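Local coordinates for protein cytochrome b5 reductase 4 (Homo sapiens, PDB 3LF5) that probably passes electrons from NADH through flavin to the heme of its cytochrome b5-like domain, the part described here, at residues S34-E38 and Y39-G43. Sequence-based numbering, arbitrary orientation. Where two conformers were deposited one is given.
With HEM (protoporphyrin IX containing Fe), chain C.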
# COMPACT_ATOMS: atom_id res chain seq x y z
N SER A 34 13.11 -2.48 -7.47
CA SER A 34 12.98 -2.82 -8.88
C SER A 34 14.12 -3.69 -9.42
O SER A 34 13.84 -4.64 -10.13
CB SER A 34 12.74 -1.60 -9.76
OG SER A 34 11.43 -1.14 -9.57
N PRO A 35 15.39 -3.44 -9.04
CA PRO A 35 16.45 -4.34 -9.54
C PRO A 35 16.45 -5.74 -8.92
O PRO A 35 17.01 -6.67 -9.47
CB PRO A 35 17.76 -3.61 -9.22
CG PRO A 35 17.41 -2.41 -8.52
CD PRO A 35 15.95 -2.24 -8.39
N TYR A 36 15.80 -5.87 -7.77
CA TYR A 36 15.72 -7.14 -7.06
C TYR A 36 14.55 -8.00 -7.55
O TYR A 36 14.52 -9.21 -7.29
CB TYR A 36 15.57 -6.89 -5.54
CG TYR A 36 15.58 -8.16 -4.69
CD1 TYR A 36 16.67 -9.02 -4.73
CD2 TYR A 36 14.51 -8.50 -3.90
CE1 TYR A 36 16.66 -10.20 -3.99
CE2 TYR A 36 14.51 -9.64 -3.18
CZ TYR A 36 15.58 -10.50 -3.22
OH TYR A 36 15.55 -11.68 -2.50
N MET A 37 13.57 -7.38 -8.22
CA MET A 37 12.37 -8.09 -8.64
C MET A 37 12.65 -9.42 -9.28
O MET A 37 12.02 -10.42 -8.93
CB MET A 37 11.59 -7.24 -9.64
CG MET A 37 10.62 -6.32 -9.04
SD MET A 37 9.14 -7.10 -8.37
CE MET A 37 8.71 -5.65 -7.43
N GLU A 38 13.59 -9.43 -10.24
CA GLU A 38 13.84 -10.63 -11.02
C GLU A 38 14.55 -11.74 -10.23
O GLU A 38 14.61 -12.87 -10.70
CB GLU A 38 14.65 -10.28 -12.27
CG GLU A 38 16.09 -9.93 -11.98
CD GLU A 38 16.92 -9.83 -13.25
OE1 GLU A 38 17.15 -10.87 -13.90
OE2 GLU A 38 17.32 -8.71 -13.60
N TYR A 39 15.08 -11.43 -9.03
CA TYR A 39 15.83 -12.36 -8.20
C TYR A 39 15.04 -12.90 -7.00
O TYR A 39 15.43 -13.92 -6.43
CB TYR A 39 17.13 -11.71 -7.68
CG TYR A 39 18.06 -11.25 -8.76
CD1 TYR A 39 18.76 -12.15 -9.53
CD2 TYR A 39 18.22 -9.90 -9.02
CE1 TYR A 39 19.62 -11.73 -10.53
CE2 TYR A 39 19.07 -9.47 -10.03
CZ TYR A 39 19.78 -10.40 -10.78
OH TYR A 39 20.63 -9.97 -11.77
N HIS A 40 13.99 -12.22 -6.57
CA HIS A 40 13.28 -12.59 -5.34
C HIS A 40 12.84 -14.04 -5.38
O HIS A 40 12.07 -14.42 -6.27
CB HIS A 40 12.07 -11.69 -5.17
CG HIS A 40 11.27 -11.97 -3.94
ND1 HIS A 40 9.91 -12.16 -3.95
CD2 HIS A 40 11.68 -12.17 -2.66
CE1 HIS A 40 9.50 -12.41 -2.71
NE2 HIS A 40 10.56 -12.42 -1.91
N PRO A 41 13.29 -14.86 -4.40
CA PRO A 41 12.88 -16.26 -4.46
C PRO A 41 11.36 -16.48 -4.44
O PRO A 41 10.89 -17.43 -5.03
CB PRO A 41 13.60 -16.89 -3.28
CG PRO A 41 14.83 -16.05 -3.08
CD PRO A 41 14.35 -14.65 -3.39
N GLY A 42 10.61 -15.61 -3.78
CA GLY A 42 9.17 -15.75 -3.72
C GLY A 42 8.44 -15.25 -4.95
O GLY A 42 7.22 -15.37 -5.03
N GLY A 43 9.17 -14.71 -5.91
CA GLY A 43 8.59 -14.23 -7.16
C GLY A 43 8.20 -12.77 -7.15
O GLY A 43 8.17 -12.11 -6.11
CHA HEM C . 11.26 -16.04 -0.08
CHB HEM C . 7.27 -13.29 -0.05
CHC HEM C . 9.94 -9.35 0.51
CHD HEM C . 13.92 -12.04 0.28
C1A HEM C . 9.96 -15.62 -0.12
C2A HEM C . 8.80 -16.46 -0.24
C3A HEM C . 7.71 -15.72 -0.24
C4A HEM C . 8.14 -14.35 -0.13
CMA HEM C . 6.24 -16.18 -0.32
CAA HEM C . 8.85 -17.98 -0.31
CBA HEM C . 8.67 -18.40 1.13
CGA HEM C . 8.34 -19.84 1.28
O1A HEM C . 8.51 -20.26 2.45
O2A HEM C . 7.94 -20.53 0.30
C1B HEM C . 7.63 -11.99 0.17
C2B HEM C . 6.72 -10.87 0.33
C3B HEM C . 7.46 -9.78 0.48
C4B HEM C . 8.86 -10.18 0.44
CMB HEM C . 5.19 -10.97 0.31
CAB HEM C . 6.92 -8.35 0.69
CBB HEM C . 7.53 -7.50 1.53
C1C HEM C . 11.25 -9.73 0.40
C2C HEM C . 12.42 -8.88 0.37
C3C HEM C . 13.49 -9.67 0.31
C4C HEM C . 13.05 -11.01 0.30
CMC HEM C . 12.44 -7.36 0.40
CAC HEM C . 14.97 -9.32 0.24
CBC HEM C . 15.46 -8.32 0.94
C1D HEM C . 13.58 -13.36 0.30
C2D HEM C . 14.52 -14.41 0.54
C3D HEM C . 13.69 -15.68 0.42
C4D HEM C . 12.35 -15.25 0.12
CMD HEM C . 16.02 -14.26 0.85
CAD HEM C . 14.21 -17.10 0.65
CBD HEM C . 14.32 -17.38 2.16
CGD HEM C . 14.85 -18.80 2.29
O1D HEM C . 15.90 -19.11 1.68
O2D HEM C . 14.18 -19.60 2.99
NA HEM C . 9.51 -14.31 -0.07
NB HEM C . 8.92 -11.54 0.24
NC HEM C . 11.68 -11.04 0.37
ND HEM C . 12.33 -13.86 0.06
FE HEM C . 10.64 -12.67 0.16
O HOH W 1 11.45 -13.14 -8.74
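Y39 ends the turn begun at Y36: its backbone N donates to Y36 O at 2.9 Å, from above the carbonyl plane. Its flat ring suits a neighbour with an aliphatic stem, for E38 CG sits over one face, 3.7 Å from the ring centroid, and the carboxylate beyond lies stacked, 13° from the ring plane. P35 O meets the ring's edge. H40 N turns to the same Y36 O, a weak bond, and lies over one face of the Y36 ring. H40 reaches the heme because its CG stands opposite the backbone N (chi1 -179°), and NE2 binds the iron at 2.1 Å. This is the His-Pro-Gly-Gly loop of the cytochrome b5 fold, which supplies one axial histidine; H63 supplies the other. H40 ND1 donates almost straight to G43 O at 2.8 Å, in the imidazole plane, which fixes the ring's rotation and would probably increase its electron donation to iron. P41 packs its rigid apolar ring on the porphyrin, while its CD touches Y36 OH. Long and flat, Y36 spans from Y39 CB to the heme, CE2 3.8 Å from H40 CB and OH 3.2 Å from HEM CHD. With Y36 cut back to alanine, H40 and P41 would probably lose their aromatic neighbour and a gap open beside the heme. Glycine suits G42, since a CB would clash with HEM C4A. At G43, phi is positive and a CB would jam against G42 O; its N bonds H40 O, closing a type I turn, and it occupies the N-cap position of helix 44-48.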